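Local coordinates for GTN Reductase (Agrobacterium tumefaciens, PDB 5N6G), which probably reduces activated carbon-carbon double bonds as an FMN-dependent ene-reductase of the Old Yellow Enzyme family, and here holds 2-phenylacrylic acid beside its flavin, at residues D216-E221 / G225-R230; L24-S29 / A330-P335. All coordinates share one frame; numbering follows the deposited sequence.

In the fold
Both contacts belong to one TIM barrel of eight parallel strands, and both reach the flavin mononucleotide, though their centres lie about 25 Å apart on opposite sides of the chain's centre and their nearest atoms stay about 7 Å from each other. Interaction 2 joins the two ends of the barrel sequence: the loop after strand 19-21, the first, meets helix 329-333, just past the last strand, 324-327. Interaction 1 is nested within that span, where helix 204-222 leads into the fifth strand, 227-231. The flavin is thus held from distant parts of the chain: Arg230 reaches its O2 and ribityl chain, while Leu24 and Thr25 meet the ring system, Thr25 bonding N5 and O4.

Interaction 1: D216-E221 / G225-R230; sequences DAVAEE and GRTGIR. With FMN (flavin mononucleotide), chain B.
Val218 and Thr227 meet branch to branch where helix 204-222 turns back into strand 227-231. CG1 of Val218, anti to the backbone N (chi1 171°), lies 3.7 Å from OG1 of Thr227 and 3.8 Å from its CG2, touching both arms of the threonine. Thr227 OG1 also rests 3.7 Å from Ala219 CA; the small side chain of Ala219 is consistent with so close an approach to the helix backbone. The hydroxyl is hydrogen-bonded to the carbonyl oxygen of Gly223 in the connecting turn, so threonine suits a place with apolar neighbours and one polar partner. This helix-to-strand passage is one alpha-beta step of the TIM barrel, and its strand runs toward the C-terminal mouth of the barrel, where the flavin lies. There Arg230 can be followed from CB: CG stands anti to the backbone N, chi1 -168°, and the chain runs extended to a bend at chi3 (-144°). CD lies 3.5 Å from FMN O2, and beyond NE the guanidinium divides its contacts. NH1 donates to O2 at 2.8 Å, with weak bonds to the ribityl O2' and O3', whereas NH2 donates to FMN O3' at 3.1 Å.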
ATOM      1  N   ASP A 216      10.387  -6.002 -10.901  1.00 13.71           N
ATOM      2  CA  ASP A 216      10.954  -5.942 -12.233  1.00 13.22           C
ATOM      3  C   ASP A 216       9.868  -6.051 -13.312  1.00 14.99           C
ATOM      4  O   ASP A 216       9.992  -5.423 -14.367  1.00 17.56           O
ATOM      5  CB  ASP A 216      12.027  -7.019 -12.385  1.00 17.57           C
ATOM      6  CG  ASP A 216      13.230  -6.781 -11.470  1.00 23.88           C
ATOM      7  OD1 ASP A 216      13.447  -5.607 -11.054  1.00 20.97           O
ATOM      8  OD2 ASP A 216      13.967  -7.753 -11.175  1.00 23.01           O
ATOM      9  N   ALA A 217       8.794  -6.811 -13.061  1.00 14.28           N
ATOM     10  CA  ALA A 217       7.672  -6.890 -14.003  1.00 16.16           C
ATOM     11  C   ALA A 217       6.954  -5.546 -14.136  1.00 16.83           C
ATOM     12  O   ALA A 217       6.646  -5.103 -15.257  1.00 16.56           O
ATOM     13  CB  ALA A 217       6.688  -7.985 -13.568  1.00 15.29           C
ATOM     14  N   VAL A 218       6.654  -4.898 -13.008  1.00 14.47           N
ATOM     15  CA  VAL A 218       5.981  -3.596 -13.029  1.00 14.85           C
ATOM     16  C   VAL A 218       6.879  -2.536 -13.655  1.00 15.27           C
ATOM     17  O   VAL A 218       6.451  -1.755 -14.515  1.00 14.69           O
ATOM     18  CB  VAL A 218       5.560  -3.205 -11.600  1.00 14.07           C
ATOM     19  CG1 VAL A 218       5.065  -1.770 -11.533  1.00 15.20           C
ATOM     20  CG2 VAL A 218       4.522  -4.200 -11.067  1.00 13.64           C
ATOM     21  N   ALA A 219       8.146  -2.494 -13.241  1.00 14.23           N
ATOM     22  CA  ALA A 219       9.061  -1.479 -13.764  1.00 15.97           C
ATOM     23  C   ALA A 219       9.266  -1.612 -15.262  1.00 15.81           C
ATOM     24  O   ALA A 219       9.415  -0.603 -15.965  1.00 16.21           O
ATOM     25  CB  ALA A 219      10.396  -1.558 -13.025  1.00 16.88           C
ATOM     26  N   GLU A 220       9.324  -2.847 -15.778  1.00 15.75           N
ATOM     27  CA  GLU A 220       9.467  -3.045 -17.209  1.00 19.55           C
ATOM     28  C   GLU A 220       8.242  -2.521 -17.949  1.00 18.03           C
ATOM     29  O   GLU A 220       8.357  -1.982 -19.054  1.00 19.93           O
ATOM     30  CB  GLU A 220       9.683  -4.532 -17.500  1.00 18.86           C
ATOM     31  CG  GLU A 220       9.865  -4.868 -18.970  1.00 23.88           C
ATOM     32  CD  GLU A 220      11.118  -4.250 -19.564  1.00 48.45           C
ATOM     33  OE1 GLU A 220      12.160  -4.240 -18.871  1.00 35.84           O
ATOM     34  OE2 GLU A 220      11.055  -3.759 -20.711  1.00 48.38           O
ATOM     35  N   GLU A 221       7.076  -2.632 -17.333  1.00 16.71           N
ATOM     36  CA  GLU A 221       5.845  -2.238 -18.003  1.00 16.34           C
ATOM     37  C   GLU A 221       5.661  -0.724 -18.018  1.00 17.45           C
ATOM     38  O   GLU A 221       5.290  -0.160 -19.063  1.00 18.32           O
ATOM     39  CB  GLU A 221       4.662  -2.924 -17.317  1.00 19.99           C
ATOM     40  CG  GLU A 221       3.334  -2.726 -18.005  1.00 24.87           C
ATOM     41  CD  GLU A 221       3.280  -3.380 -19.392  1.00 34.32           C
ATOM     42  OE1 GLU A 221       3.979  -4.396 -19.608  1.00 34.91           O
ATOM     43  OE2 GLU A 221       2.541  -2.869 -20.257  1.00 47.45           O
ATOM     44  N   GLY A 225      10.987   4.639 -12.878  1.00 16.99           N
ATOM     45  CA  GLY A 225      10.750   5.967 -12.329  1.00 18.15           C
ATOM     46  C   GLY A 225       9.301   6.266 -11.995  1.00 16.64           C
ATOM     47  O   GLY A 225       9.013   7.353 -11.466  1.00 18.62           O
ATOM     48  N   ARG A 226       8.378   5.371 -12.344  1.00 15.51           N
ATOM     49  CA  ARG A 226       6.986   5.505 -11.935  1.00 15.11           C
ATOM     50  C   ARG A 226       6.579   4.376 -10.995  1.00 15.06           C
ATOM     51  O   ARG A 226       5.373   4.164 -10.790  1.00 15.67           O
ATOM     52  CB  ARG A 226       6.049   5.548 -13.148  1.00 18.81           C
ATOM     53  CG  ARG A 226       6.382   6.715 -14.047  1.00 22.24           C
ATOM     54  CD  ARG A 226       5.303   7.044 -15.050  1.00 24.47           C
ATOM     55  NE  ARG A 226       5.652   8.305 -15.721  1.00 37.41           N
ATOM     56  CZ  ARG A 226       5.371   9.530 -15.265  1.00 42.94           C
ATOM     57  NH1 ARG A 226       4.699   9.715 -14.131  1.00 28.52           N
ATOM     58  NH2 ARG A 226       5.756  10.594 -15.961  1.00 39.14           N
ATOM     59  N   THR A 227       7.551   3.631 -10.459  1.00 12.94           N
ATOM     60  CA  THR A 227       7.312   2.463  -9.608  1.00 13.48           C
ATOM     61  C   THR A 227       7.856   2.703  -8.208  1.00 16.52           C
ATOM     62  O   THR A 227       9.044   2.989  -8.041  1.00 15.57           O
ATOM     63  CB  THR A 227       7.956   1.210 -10.207  1.00 14.76           C
ATOM     64  OG1 THR A 227       7.490   1.016 -11.551  1.00 17.74           O
ATOM     65  CG2 THR A 227       7.630  -0.005  -9.367  1.00 15.13           C
ATOM     66  N   GLY A 228       6.986   2.581  -7.199  1.00 13.66           N
ATOM     67  CA  GLY A 228       7.410   2.562  -5.808  1.00 14.60           C
ATOM     68  C   GLY A 228       6.899   1.312  -5.111  1.00 14.93           C
ATOM     69  O   GLY A 228       6.258   0.457  -5.717  1.00 14.04           O
ATOM     70  N   ILE A 229       7.242   1.193  -3.833  1.00 12.96           N
ATOM     71  CA  ILE A 229       6.889  -0.017  -3.093  1.00 12.01           C
ATOM     72  C   ILE A 229       6.683   0.355  -1.638  1.00 13.98           C
ATOM     73  O   ILE A 229       7.405   1.195  -1.096  1.00 14.87           O
ATOM     74  CB  ILE A 229       7.980  -1.101  -3.244  1.00 12.99           C
ATOM     75  CG1 ILE A 229       7.568  -2.421  -2.594  1.00 15.48           C
ATOM     76  CG2 ILE A 229       9.333  -0.584  -2.743  1.00 16.74           C
ATOM     77  CD1 ILE A 229       8.374  -3.606  -3.099  1.00 18.55           C
ATOM     78  N   ARG A 230       5.736  -0.307  -0.986  1.00 12.77           N
ATOM     79  CA  ARG A 230       5.514  -0.142   0.444  1.00 14.22           C
ATOM     80  C   ARG A 230       5.997  -1.380   1.193  1.00 13.44           C
ATOM     81  O   ARG A 230       5.634  -2.503   0.836  1.00 13.36           O
ATOM     82  CB  ARG A 230       4.033   0.106   0.746  1.00 13.77           C
ATOM     83  CG  ARG A 230       3.826   0.565   2.181  1.00 15.44           C
ATOM     84  CD  ARG A 230       2.418   0.981   2.484  1.00 18.23           C
ATOM     85  NE  ARG A 230       2.416   2.111   3.407  1.00 18.07           N
ATOM     86  CZ  ARG A 230       1.484   2.363   4.320  1.00 15.95           C
ATOM     87  NH1 ARG A 230       0.490   1.532   4.520  1.00 17.89           N
ATOM     88  NH2 ARG A 230       1.576   3.463   5.047  1.00 17.79           N
TER
HETATM   89  N1  FMN B 401      -2.230   0.378   4.534  1.00 13.95           N
HETATM   90  C2  FMN B 401      -2.006  -0.023   3.240  1.00 14.56           C
HETATM   91  O2  FMN B 401      -0.855  -0.276   2.819  1.00 13.88           O
HETATM   92  N3  FMN B 401      -3.070  -0.122   2.369  1.00 13.78           N
HETATM   93  C4  FMN B 401      -4.396   0.107   2.681  1.00 18.21           C
HETATM   94  O4  FMN B 401      -5.267   0.035   1.815  1.00 15.09           O
HETATM   95  C4A FMN B 401      -4.626   0.499   4.055  1.00 15.82           C
HETATM   96  N5  FMN B 401      -5.854   0.768   4.424  1.00 17.57           N
HETATM   97  C5A FMN B 401      -6.041   1.295   5.690  1.00 14.45           C
HETATM   98  C6  FMN B 401      -7.321   1.694   6.057  1.00 13.65           C
HETATM   99  C7  FMN B 401      -7.547   2.334   7.267  1.00 16.15           C
HETATM  100  C7M FMN B 401      -8.949   2.777   7.606  1.00 17.99           C
HETATM  101  C8  FMN B 401      -6.480   2.574   8.141  1.00 14.99           C
HETATM  102  C8M FMN B 401      -6.680   3.320   9.431  1.00 15.24           C
HETATM  103  C9  FMN B 401      -5.199   2.155   7.791  1.00 13.99           C
HETATM  104  C9A FMN B 401      -4.975   1.526   6.567  1.00 12.77           C
HETATM  105  N10 FMN B 401      -3.673   1.194   6.135  1.00 13.01           N
HETATM  106  C10 FMN B 401      -3.468   0.651   4.896  1.00 16.36           C
HETATM  107  C1' FMN B 401      -2.534   1.615   6.964  1.00 13.76           C
HETATM  108  C2' FMN B 401      -2.238   3.096   6.769  1.00 13.24           C
HETATM  109  O2' FMN B 401      -1.789   3.351   5.434  1.00 14.00           O
HETATM  110  C3' FMN B 401      -1.196   3.635   7.750  1.00 13.06           C
HETATM  111  O3' FMN B 401      -0.002   2.862   7.650  1.00 17.08           O
HETATM  112  C4' FMN B 401      -1.659   3.621   9.205  1.00 13.82           C
HETATM  113  O4' FMN B 401      -2.927   4.271   9.327  1.00 16.59           O
HETATM  114  C5' FMN B 401      -0.638   4.243  10.140  1.00 15.21           C
HETATM  115  O5' FMN B 401      -0.440   5.634   9.816  1.00 15.69           O
HETATM  116  P   FMN B 401      -1.057   6.873  10.666  1.00 18.04           P
HETATM  117  O1P FMN B 401      -0.443   6.761  12.045  1.00 19.42           O
HETATM  118  O2P FMN B 401      -2.555   6.626  10.711  1.00 18.55           O
HETATM  119  O3P FMN B 401      -0.654   8.083   9.904  1.00 17.50           O

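Interaction 2: L24-S29 / A330-P335; sequences LTRNRS and AFIANP. With FMN (flavin mononucleotide), chain B; 8OZ (2-Phenylacrylic acid), chain C.
Arg26 NH1 donates to a water at 2.9 Å, and the same water donates to Ile332 O at 2.8 Å, bridging the loop after the first strand of the TIM barrel to helix 329-333, which follows the last. Tyr41 OH is a further hydrogen-bonding partner of NH1, while NE and NH2 bond the backbone oxygens of Phe355 and Gly362. The guanidinium is therefore tied at all three nitrogens, which limits its rotation, and its plane contains the water oxygen at the edge. Over one face, offset toward the rim, sits CG1 of Ile332, 3.9 Å from NH1. Bends at chi2 (-61°) and chi3 (-54°) fold the arginine chain toward this helix. Isoleucine suits the place because its branches serve different neighbours: CG2 joins CG1 against the guanidinium, CG1 also packs on Leu24 CD1, and CD1 reaches the flavin methyl C7M. Leu24 is equally two-sided, since its other methyl, CD2, lies 3.6 Å from FMN C8, on the dimethylbenzene end of the ring system. Next along the loop, Thr25 offers two polar groups to the flavin: its backbone N donates to N5 at 2.8 Å in a nearly straight bond (165°), and its hydroxyl donates to O4. Thr25 also brings a methyl to the side of the bound 2-phenylacrylic acid, where CG2 stands 3.9 Å from the ligand's ring carbon C6 and OG1 lies 3.3 Å from its carbon C.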
ATOM      1  N   LEU A  24      -5.442   4.054   2.168  1.00 12.96           N
ATOM      2  CA  LEU A  24      -6.495   3.826   3.148  1.00 13.27           C
ATOM      3  C   LEU A  24      -7.686   3.114   2.510  1.00 16.23           C
ATOM      4  O   LEU A  24      -8.512   3.755   1.852  1.00 17.19           O
ATOM      5  CB  LEU A  24      -6.938   5.148   3.752  1.00 13.45           C
ATOM      6  CG  LEU A  24      -5.870   5.932   4.513  1.00 14.05           C
ATOM      7  CD1 LEU A  24      -6.244   7.408   4.536  1.00 17.32           C
ATOM      8  CD2 LEU A  24      -5.736   5.352   5.905  1.00 17.65           C
ATOM      9  N   THR A  25      -7.808   1.818   2.771  1.00 11.77           N
ATOM     10  CA  THR A  25      -9.001   1.043   2.409  1.00 11.75           C
ATOM     11  C   THR A  25     -10.236   1.586   3.112  1.00 12.73           C
ATOM     12  O   THR A  25     -10.275   1.711   4.345  1.00 13.82           O
ATOM     13  CB  THR A  25      -8.771  -0.427   2.786  1.00 14.41           C
ATOM     14  OG1 THR A  25      -7.728  -0.951   1.961  1.00 16.13           O
ATOM     15  CG2 THR A  25     -10.019  -1.280   2.579  1.00 15.51           C
ATOM     16  N   ARG A  26     -11.263   1.927   2.325  1.00 14.91           N
ATOM     17  CA  ARG A  26     -12.498   2.459   2.879  1.00 14.09           C
ATOM     18  C   ARG A  26     -13.737   1.657   2.513  1.00 15.78           C
ATOM     19  O   ARG A  26     -14.800   1.941   3.055  1.00 15.12           O
ATOM     20  CB  ARG A  26     -12.708   3.926   2.435  1.00 15.46           C
ATOM     21  CG  ARG A  26     -11.459   4.841   2.561  1.00 15.16           C
ATOM     22  CD  ARG A  26     -10.945   4.979   3.986  1.00 15.51           C
ATOM     23  NE  ARG A  26     -12.009   5.407   4.892  1.00 16.49           N
ATOM     24  CZ  ARG A  26     -12.374   6.671   5.093  1.00 15.66           C
ATOM     25  NH1 ARG A  26     -11.735   7.663   4.483  1.00 15.95           N
ATOM     26  NH2 ARG A  26     -13.366   6.942   5.907  1.00 16.76           N
ATOM     27  N   ASN A  27     -13.622   0.664   1.626  1.00 14.71           N
ATOM     28  CA  ASN A  27     -14.725  -0.237   1.243  1.00 14.81           C
ATOM     29  C   ASN A  27     -15.986   0.504   0.800  1.00 14.15           C
ATOM     30  O   ASN A  27     -17.114   0.189   1.220  1.00 15.70           O
ATOM     31  CB  ASN A  27     -15.066  -1.184   2.388  1.00 15.92           C
ATOM     32  CG  ASN A  27     -13.852  -1.839   2.969  1.00 19.79           C
ATOM     33  OD1 ASN A  27     -13.307  -1.361   3.962  1.00 20.56           O
ATOM     34  ND2 ASN A  27     -13.416  -2.938   2.363  1.00 18.89           N
ATOM     35  N   ARG A  28     -15.797   1.466  -0.091  1.00 14.80           N
ATOM     36  CA  ARG A  28     -16.897   2.274  -0.584  1.00 15.97           C
ATOM     37  C   ARG A  28     -16.992   2.226  -2.103  1.00 15.13           C
ATOM     38  O   ARG A  28     -17.449   3.181  -2.733  1.00 15.92           O
ATOM     39  CB  ARG A  28     -16.748   3.698  -0.076  1.00 15.52           C
ATOM     40  CG  ARG A  28     -17.241   3.810   1.371  1.00 16.67           C
ATOM     41  CD  ARG A  28     -16.796   5.097   1.927  1.00 17.83           C
ATOM     42  NE  ARG A  28     -17.400   5.549   3.181  1.00 18.21           N
ATOM     43  CZ  ARG A  28     -16.887   5.327   4.389  1.00 15.79           C
ATOM     44  NH1 ARG A  28     -15.818   4.581   4.537  1.00 16.61           N
ATOM     45  NH2 ARG A  28     -17.424   5.895   5.450  1.00 18.19           N
ATOM     46  N   SER A  29     -16.591   1.101  -2.708  1.00 16.34           N
ATOM     47  CA  SER A  29     -16.641   0.924  -4.161  1.00 16.14           C
ATOM     48  C   SER A  29     -17.314  -0.400  -4.528  1.00 15.48           C
ATOM     49  O   SER A  29     -16.653  -1.345  -4.970  1.00 18.18           O
ATOM     50  CB  SER A  29     -15.232   1.006  -4.751  1.00 14.91           C
ATOM     51  OG  SER A  29     -14.608   2.227  -4.375  1.00 15.78           O
ATOM     52  N   ALA A 330      -4.907  10.909   9.913  1.00 19.76           N
ATOM     53  CA  ALA A 330      -5.089  12.354   9.853  1.00 18.89           C
ATOM     54  C   ALA A 330      -5.670  12.790   8.511  1.00 18.30           C
ATOM     55  O   ALA A 330      -6.412  13.785   8.457  1.00 20.02           O
ATOM     56  CB  ALA A 330      -3.769  13.077  10.117  1.00 19.60           C
ATOM     57  N   PHE A 331      -5.353  12.077   7.423  1.00 18.71           N
ATOM     58  CA  PHE A 331      -5.959  12.404   6.132  1.00 19.11           C
ATOM     59  C   PHE A 331      -7.406  11.929   6.020  1.00 19.53           C
ATOM     60  O   PHE A 331      -8.200  12.550   5.301  1.00 19.86           O
ATOM     61  CB  PHE A 331      -5.115  11.837   4.982  1.00 15.73           C
ATOM     62  CG  PHE A 331      -4.272  12.876   4.302  1.00 16.93           C
ATOM     63  CD1 PHE A 331      -4.878  13.952   3.675  1.00 21.20           C
ATOM     64  CD2 PHE A 331      -2.893  12.790   4.298  1.00 17.38           C
ATOM     65  CE1 PHE A 331      -4.134  14.922   3.051  1.00 22.74           C
ATOM     66  CE2 PHE A 331      -2.136  13.757   3.670  1.00 17.50           C
ATOM     67  CZ  PHE A 331      -2.759  14.828   3.050  1.00 19.09           C
ATOM     68  N   ILE A 332      -7.795  10.861   6.728  1.00 17.96           N
ATOM     69  CA  ILE A 332      -9.216  10.525   6.798  1.00 17.14           C
ATOM     70  C   ILE A 332     -10.011  11.736   7.243  1.00 19.19           C
ATOM     71  O   ILE A 332     -11.028  12.094   6.644  1.00 19.68           O
ATOM     72  CB  ILE A 332      -9.454   9.338   7.749  1.00 17.97           C
ATOM     73  CG1 ILE A 332      -8.882   8.068   7.139  1.00 16.81           C
ATOM     74  CG2 ILE A 332     -10.950   9.184   8.063  1.00 20.00           C
ATOM     75  CD1 ILE A 332      -8.966   6.853   8.064  1.00 20.55           C
ATOM     76  N   ALA A 333      -9.543  12.402   8.288  1.00 16.83           N
ATOM     77  CA  ALA A 333     -10.352  13.387   8.988  1.00 17.77           C
ATOM     78  C   ALA A 333     -10.097  14.818   8.546  1.00 18.24           C
ATOM     79  O   ALA A 333     -10.850  15.704   8.944  1.00 19.07           O
ATOM     80  CB  ALA A 333     -10.114  13.275  10.502  1.00 26.86           C
ATOM     81  N   ASN A 334      -9.051  15.068   7.755  1.00 19.44           N
ATOM     82  CA  ASN A 334      -8.621  16.427   7.419  1.00 20.29           C
ATOM     83  C   ASN A 334      -8.341  16.479   5.928  1.00 17.85           C
ATOM     84  O   ASN A 334      -7.210  16.219   5.485  1.00 19.98           O
ATOM     85  CB  ASN A 334      -7.385  16.824   8.217  1.00 18.57           C
ATOM     86  CG  ASN A 334      -7.672  16.888   9.680  1.00 19.24           C
ATOM     87  OD1 ASN A 334      -8.174  17.892  10.171  1.00 22.68           O
ATOM     88  ND2 ASN A 334      -7.380  15.796  10.394  1.00 23.26           N
ATOM     89  N   PRO A 335      -9.343  16.811   5.122  1.00 22.16           N
ATOM     90  CA  PRO A 335      -9.091  16.877   3.676  1.00 22.14           C
ATOM     91  C   PRO A 335      -8.012  17.887   3.336  1.00 20.68           C
ATOM     92  O   PRO A 335      -7.176  17.637   2.458  1.00 20.68           O
ATOM     93  CB  PRO A 335     -10.466  17.255   3.105  1.00 19.67           C
ATOM     94  CG  PRO A 335     -11.210  17.873   4.230  1.00 29.17           C
ATOM     95  CD  PRO A 335     -10.727  17.176   5.470  1.00 23.16           C
TER
HETATM   96  N1  FMN B 401      -2.230   0.378   4.534  1.00 13.95           N
HETATM   97  C2  FMN B 401      -2.006  -0.023   3.240  1.00 14.56           C
HETATM   98  O2  FMN B 401      -0.855  -0.276   2.819  1.00 13.88           O
HETATM   99  N3  FMN B 401      -3.070  -0.122   2.369  1.00 13.78           N
HETATM  100  C4  FMN B 401      -4.396   0.107   2.681  1.00 18.21           C
HETATM  101  O4  FMN B 401      -5.267   0.035   1.815  1.00 15.09           O
HETATM  102  C4A FMN B 401      -4.626   0.499   4.055  1.00 15.82           C
HETATM  103  N5  FMN B 401      -5.854   0.768   4.424  1.00 17.57           N
HETATM  104  C5A FMN B 401      -6.041   1.295   5.690  1.00 14.45           C
HETATM  105  C6  FMN B 401      -7.321   1.694   6.057  1.00 13.65           C
HETATM  106  C7  FMN B 401      -7.547   2.334   7.267  1.00 16.15           C
HETATM  107  C7M FMN B 401      -8.949   2.777   7.606  1.00 17.99           C
HETATM  108  C8  FMN B 401      -6.480   2.574   8.141  1.00 14.99           C
HETATM  109  C8M FMN B 401      -6.680   3.320   9.431  1.00 15.24           C
HETATM  110  C9  FMN B 401      -5.199   2.155   7.791  1.00 13.99           C
HETATM  111  C9A FMN B 401      -4.975   1.526   6.567  1.00 12.77           C
HETATM  112  N10 FMN B 401      -3.673   1.194   6.135  1.00 13.01           N
HETATM  113  C10 FMN B 401      -3.468   0.651   4.896  1.00 16.36           C
HETATM  114  C1' FMN B 401      -2.534   1.615   6.964  1.00 13.76           C
HETATM  115  C2' FMN B 401      -2.238   3.096   6.769  1.00 13.24           C
HETATM  116  O2' FMN B 401      -1.789   3.351   5.434  1.00 14.00           O
HETATM  117  C3' FMN B 401      -1.196   3.635   7.750  1.00 13.06           C
HETATM  118  O3' FMN B 401      -0.002   2.862   7.650  1.00 17.08           O
HETATM  119  C4' FMN B 401      -1.659   3.621   9.205  1.00 13.82           C
HETATM  120  O4' FMN B 401      -2.927   4.271   9.327  1.00 16.59           O
HETATM  121  C5' FMN B 401      -0.638   4.243  10.140  1.00 15.21           C
HETATM  122  O5' FMN B 401      -0.440   5.634   9.816  1.00 15.69           O
HETATM  123  P   FMN B 401      -1.057   6.873  10.666  1.00 18.04           P
HETATM  124  O1P FMN B 401      -0.443   6.761  12.045  1.00 19.42           O
HETATM  125  O2P FMN B 401      -2.555   6.626  10.711  1.00 18.55           O
HETATM  126  O3P FMN B 401      -0.654   8.083   9.904  1.00 17.50           O
HETATM  127  C4  8OZ C 402      -7.449  -1.963   6.875  1.00 24.17           C
HETATM  128  C5  8OZ C 402      -8.551  -2.694   6.494  1.00 23.42           C
HETATM  129  C6  8OZ C 402      -8.478  -3.514   5.391  1.00 28.31           C
HETATM  130  C7  8OZ C 402      -7.310  -3.592   4.654  1.00 21.93           C
HETATM  131  C8  8OZ C 402      -3.635  -2.927   4.820  1.00 18.48           C
HETATM  132  C   8OZ C 402      -5.081  -2.799   2.841  1.00 19.81           C
HETATM  133  O   8OZ C 402      -2.626  -2.775   4.173  1.00 17.49           O
HETATM  134  C1  8OZ C 402      -4.979  -2.842   4.161  1.00 19.64           C
HETATM  135  C2  8OZ C 402      -6.198  -2.845   5.019  1.00 25.46           C
HETATM  136  C3  8OZ C 402      -6.274  -2.038   6.150  1.00 27.12           C
HETATM  137  O1  8OZ C 402      -3.613  -3.191   6.104  1.00 23.76           O
HETATM  138  O   HOH W   1     -12.566  10.347   5.064  1.00 17.34           O